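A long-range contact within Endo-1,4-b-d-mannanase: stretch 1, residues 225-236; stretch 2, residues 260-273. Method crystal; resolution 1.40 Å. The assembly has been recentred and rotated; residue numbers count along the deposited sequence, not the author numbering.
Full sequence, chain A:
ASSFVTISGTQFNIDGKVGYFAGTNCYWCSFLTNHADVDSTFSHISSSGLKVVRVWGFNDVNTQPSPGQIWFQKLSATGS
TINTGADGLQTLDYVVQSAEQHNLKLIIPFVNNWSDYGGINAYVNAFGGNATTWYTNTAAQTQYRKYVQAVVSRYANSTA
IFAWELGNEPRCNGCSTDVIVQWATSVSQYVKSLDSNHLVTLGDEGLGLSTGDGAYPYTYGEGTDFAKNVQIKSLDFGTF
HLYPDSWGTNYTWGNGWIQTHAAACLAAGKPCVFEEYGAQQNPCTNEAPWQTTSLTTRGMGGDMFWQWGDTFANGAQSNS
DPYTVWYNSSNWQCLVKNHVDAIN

Stretch 1 225-236: DFAKNVQIKSLD
Stretch 2 (260-273) THAAACLAAGKPCV

The apolar centre of the contact is the ring of F226, in the first turn of a short helix that starts at 226. Its CA-to-CB bond points toward stretch 2, and with chi1 t (-172°) and chi2 73° the flat ring reaches the helix 260-267. H261 (chi1 m, chi2 83°) lies over one face, its edge directed at that face: the centroids are 4.6 Å apart, the planes meet at 68°, and F226 CE2 lies 3.6 Å from H261 CD2. Such a pairing sets the slightly positive rim of the imidazole against the pi cloud of the phenyl ring. Both imidazole nitrogens are hydrogen-bonded elsewhere in the structure, so the carbon edge can pack here without leaving a polar atom unsatisfied.

Around the edge of the phenyl ring come A264, whose CB is 3.9 Å from F226 CD2, and the disulfide C265-C272 (SG to SG 2.1 Å). F226 CZ is 3.9 Å from C265 SG and 4.0 Å from C272 SG. The polarizable sulfurs suit an aromatic edge, and their covalent bond ties the helix to the strand that begins at C272.

One helical turn beyond F226, V230 (chi1 m) also faces stretch 2. Its CG2 lies 4.0 Å from A268 CB. The methyl groups of A264 and A268 both point toward stretch 1 and meet F226 and V230. The helix axes come within 9.7 Å, with their N-to-C directions 36° apart, and the CA atoms of Q231 and A268 are 6.0 Å apart.

Past A267 the second helix closes in a Schellman motif. G269 takes phi/psi 80/17, a positive phi that glycine adopts readily, while K270 N bonds back to C265 O at 3.1 Å. The CA of K270 lies 6.9 Å from that of D236.

At the polar edge, stretch 1 folds through a type I turn, I232 to L235, closed by L235 N to I232 O at 3.2 Å. K270, with chi1 m and chi2 to chi4 all t, sends its amine to this bend. K270 NZ donates to V230 O at 2.9 Å and to L235 O at 2.8 Å; I232 O is also 2.9 Å from K270 NZ, but the angle is too poor for a hydrogen bond. A long lysine suits the site because its ammonium gathers carbonyls while its methylenes pack alongside the chain, K270 CD lying 3.7 Å from D236 O.

At the far end, D225 caps the first helix, D225 OD1 accepting from K228 N at 3.2 Å.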

# COMPACT_ATOMS: atom_id res chain seq x y z
N ASP A 225 -15.60 5.23 6.40
CA ASP A 225 -16.83 4.64 5.85
C ASP A 225 -16.43 4.13 4.45
O ASP A 225 -16.19 4.96 3.55
CB ASP A 225 -17.92 5.72 5.83
CG ASP A 225 -19.26 5.20 5.31
OD1 ASP A 225 -19.30 4.41 4.36
OD2 ASP A 225 -20.35 5.59 5.85
N PHE A 226 -16.28 2.81 4.32
CA PHE A 226 -15.77 2.25 3.05
C PHE A 226 -16.57 2.63 1.83
O PHE A 226 -15.98 3.06 0.79
CB PHE A 226 -15.68 0.70 3.13
CG PHE A 226 -14.98 0.10 1.95
CD1 PHE A 226 -13.60 0.25 1.82
CD2 PHE A 226 -15.69 -0.64 1.00
CE1 PHE A 226 -12.93 -0.37 0.76
CE2 PHE A 226 -15.00 -1.22 -0.09
CZ PHE A 226 -13.61 -1.05 -0.24
N ALA A 227 -17.91 2.51 1.92
CA ALA A 227 -18.74 2.88 0.76
C ALA A 227 -18.67 4.36 0.40
O ALA A 227 -18.64 4.72 -0.81
CB ALA A 227 -20.18 2.41 0.98
N LYS A 228 -18.59 5.24 1.38
CA LYS A 228 -18.46 6.68 1.12
C LYS A 228 -17.10 6.98 0.46
O LYS A 228 -16.97 7.77 -0.49
CB LYS A 228 -18.59 7.55 2.39
CG LYS A 228 -20.08 7.64 2.82
CD LYS A 228 -20.21 8.66 3.96
CE LYS A 228 -21.71 8.72 4.33
NZ LYS A 228 -21.94 9.84 5.32
N ASN A 229 -16.01 6.32 0.92
CA ASN A 229 -14.70 6.59 0.38
C ASN A 229 -14.59 6.13 -1.08
O ASN A 229 -14.01 6.89 -1.92
CB ASN A 229 -13.59 5.95 1.22
CG ASN A 229 -13.44 6.54 2.60
OD1 ASN A 229 -13.75 7.72 2.84
ND2 ASN A 229 -12.91 5.77 3.60
N VAL A 230 -15.11 4.90 -1.36
CA VAL A 230 -14.86 4.44 -2.75
C VAL A 230 -15.73 5.17 -3.77
O VAL A 230 -15.43 5.04 -4.96
CB VAL A 230 -15.10 2.93 -2.90
CG1 VAL A 230 -14.10 2.13 -2.10
CG2 VAL A 230 -16.51 2.46 -2.57
N GLN A 231 -16.69 5.98 -3.40
CA GLN A 231 -17.49 6.80 -4.29
C GLN A 231 -16.81 8.11 -4.64
O GLN A 231 -17.26 8.80 -5.57
CB GLN A 231 -18.89 7.12 -3.65
CG GLN A 231 -19.66 5.82 -3.70
CD GLN A 231 -20.88 5.64 -2.84
OE1 GLN A 231 -21.21 4.45 -2.62
NE2 GLN A 231 -21.47 6.72 -2.38
N ILE A 232 -15.67 8.49 -4.03
CA ILE A 232 -14.94 9.73 -4.37
C ILE A 232 -14.44 9.64 -5.82
O ILE A 232 -13.79 8.65 -6.18
CB ILE A 232 -13.76 9.95 -3.35
CG1 ILE A 232 -14.33 10.21 -1.92
CG2 ILE A 232 -12.84 11.10 -3.81
CD1 ILE A 232 -13.25 10.25 -0.83
N LYS A 233 -14.73 10.64 -6.66
CA LYS A 233 -14.46 10.53 -8.08
C LYS A 233 -13.00 10.43 -8.44
O LYS A 233 -12.65 9.74 -9.42
CB LYS A 233 -15.03 11.79 -8.81
CG LYS A 233 -16.48 12.13 -8.61
CD LYS A 233 -16.84 13.11 -9.76
CE LYS A 233 -15.97 14.34 -9.93
NZ LYS A 233 -16.81 15.32 -10.76
N SER A 234 -12.14 11.09 -7.61
CA SER A 234 -10.70 11.12 -7.86
C SER A 234 -9.98 9.94 -7.21
O SER A 234 -8.71 9.96 -7.21
CB SER A 234 -10.18 12.48 -7.44
OG SER A 234 -10.73 12.89 -6.18
N LEU A 235 -10.68 8.94 -6.66
CA LEU A 235 -10.05 7.63 -6.26
C LEU A 235 -10.53 6.64 -7.31
O LEU A 235 -11.73 6.45 -7.58
CB LEU A 235 -10.46 7.21 -4.83
CG LEU A 235 -10.01 8.17 -3.73
CD1 LEU A 235 -10.56 7.69 -2.37
CD2 LEU A 235 -8.49 8.31 -3.60
N ASP A 236 -9.62 5.85 -7.90
CA ASP A 236 -9.93 4.99 -9.03
C ASP A 236 -10.33 3.57 -8.67
O ASP A 236 -10.97 2.86 -9.42
CB ASP A 236 -8.70 4.97 -10.03
CG ASP A 236 -8.42 6.32 -10.58
OD1 ASP A 236 -9.32 6.88 -11.27
OD2 ASP A 236 -7.36 6.92 -10.31
N THR A 260 -17.96 -8.93 1.11
CA THR A 260 -18.67 -7.66 1.30
C THR A 260 -17.93 -6.48 0.68
O THR A 260 -18.56 -5.56 0.12
CB THR A 260 -18.95 -7.34 2.77
OG1 THR A 260 -17.75 -7.41 3.56
CG2 THR A 260 -19.96 -8.35 3.40
N HIS A 261 -16.60 -6.46 0.77
CA HIS A 261 -15.84 -5.35 0.17
C HIS A 261 -15.89 -5.42 -1.38
O HIS A 261 -16.08 -4.37 -2.00
CB HIS A 261 -14.39 -5.35 0.71
CG HIS A 261 -14.35 -4.79 2.09
ND1 HIS A 261 -14.65 -5.59 3.21
CD2 HIS A 261 -14.12 -3.54 2.58
CE1 HIS A 261 -14.60 -4.80 4.31
NE2 HIS A 261 -14.27 -3.57 3.98
N ALA A 262 -15.74 -6.63 -1.95
CA ALA A 262 -15.86 -6.78 -3.39
C ALA A 262 -17.17 -6.22 -3.91
O ALA A 262 -17.22 -5.53 -4.94
CB ALA A 262 -15.73 -8.20 -3.89
N ALA A 263 -18.24 -6.58 -3.18
CA ALA A 263 -19.58 -6.11 -3.64
C ALA A 263 -19.73 -4.63 -3.54
O ALA A 263 -20.39 -4.00 -4.38
CB ALA A 263 -20.70 -6.80 -2.83
N ALA A 264 -19.15 -3.93 -2.53
CA ALA A 264 -19.20 -2.48 -2.41
C ALA A 264 -18.36 -1.77 -3.50
O ALA A 264 -18.83 -0.76 -4.09
CB ALA A 264 -18.70 -2.08 -0.99
N CYS A 265 -17.21 -2.34 -3.88
CA CYS A 265 -16.46 -1.79 -5.02
C CYS A 265 -17.27 -1.94 -6.33
O CYS A 265 -17.44 -0.94 -7.04
CB CYS A 265 -15.10 -2.53 -5.18
SG CYS A 265 -13.81 -1.97 -4.05
N LEU A 266 -17.84 -3.11 -6.57
CA LEU A 266 -18.61 -3.35 -7.84
C LEU A 266 -19.85 -2.46 -7.83
O LEU A 266 -20.18 -1.91 -8.94
CB LEU A 266 -18.95 -4.85 -7.90
CG LEU A 266 -19.73 -5.26 -9.21
CD1 LEU A 266 -18.96 -4.94 -10.47
CD2 LEU A 266 -20.08 -6.74 -9.02
N ALA A 267 -20.49 -2.19 -6.69
CA ALA A 267 -21.62 -1.21 -6.67
C ALA A 267 -21.18 0.18 -7.03
O ALA A 267 -22.01 0.95 -7.61
CB ALA A 267 -22.33 -1.25 -5.32
N ALA A 268 -19.97 0.61 -6.72
CA ALA A 268 -19.44 1.91 -7.10
C ALA A 268 -18.84 1.89 -8.51
O ALA A 268 -18.25 2.93 -8.98
CB ALA A 268 -18.39 2.37 -6.06
N GLY A 269 -18.87 0.80 -9.27
CA GLY A 269 -18.39 0.72 -10.61
C GLY A 269 -16.88 0.55 -10.79
O GLY A 269 -16.39 0.85 -11.90
N LYS A 270 -16.18 0.13 -9.71
CA LYS A 270 -14.69 0.10 -9.68
C LYS A 270 -14.13 -1.21 -9.16
O LYS A 270 -14.86 -1.96 -8.47
CB LYS A 270 -14.24 1.19 -8.64
CG LYS A 270 -14.71 2.59 -9.07
CD LYS A 270 -14.29 3.65 -7.97
CE LYS A 270 -14.88 4.98 -8.36
NZ LYS A 270 -14.54 6.12 -7.49
N PRO A 271 -12.89 -1.57 -9.48
CA PRO A 271 -12.25 -2.76 -8.87
C PRO A 271 -11.87 -2.50 -7.42
O PRO A 271 -11.69 -1.35 -6.98
CB PRO A 271 -10.94 -2.94 -9.69
CG PRO A 271 -10.93 -1.82 -10.70
CD PRO A 271 -11.97 -0.80 -10.36
N CYS A 272 -11.76 -3.63 -6.68
CA CYS A 272 -11.14 -3.61 -5.36
C CYS A 272 -9.81 -4.37 -5.42
O CYS A 272 -9.59 -5.32 -6.21
CB CYS A 272 -11.96 -4.49 -4.40
SG CYS A 272 -12.99 -3.68 -3.15
N VAL A 273 -8.82 -3.92 -4.59
CA VAL A 273 -7.54 -4.63 -4.38
C VAL A 273 -7.48 -5.09 -2.91
O VAL A 273 -7.62 -4.27 -1.97
CB VAL A 273 -6.30 -3.76 -4.70
CG1 VAL A 273 -4.97 -4.48 -4.38
CG2 VAL A 273 -6.30 -3.38 -6.19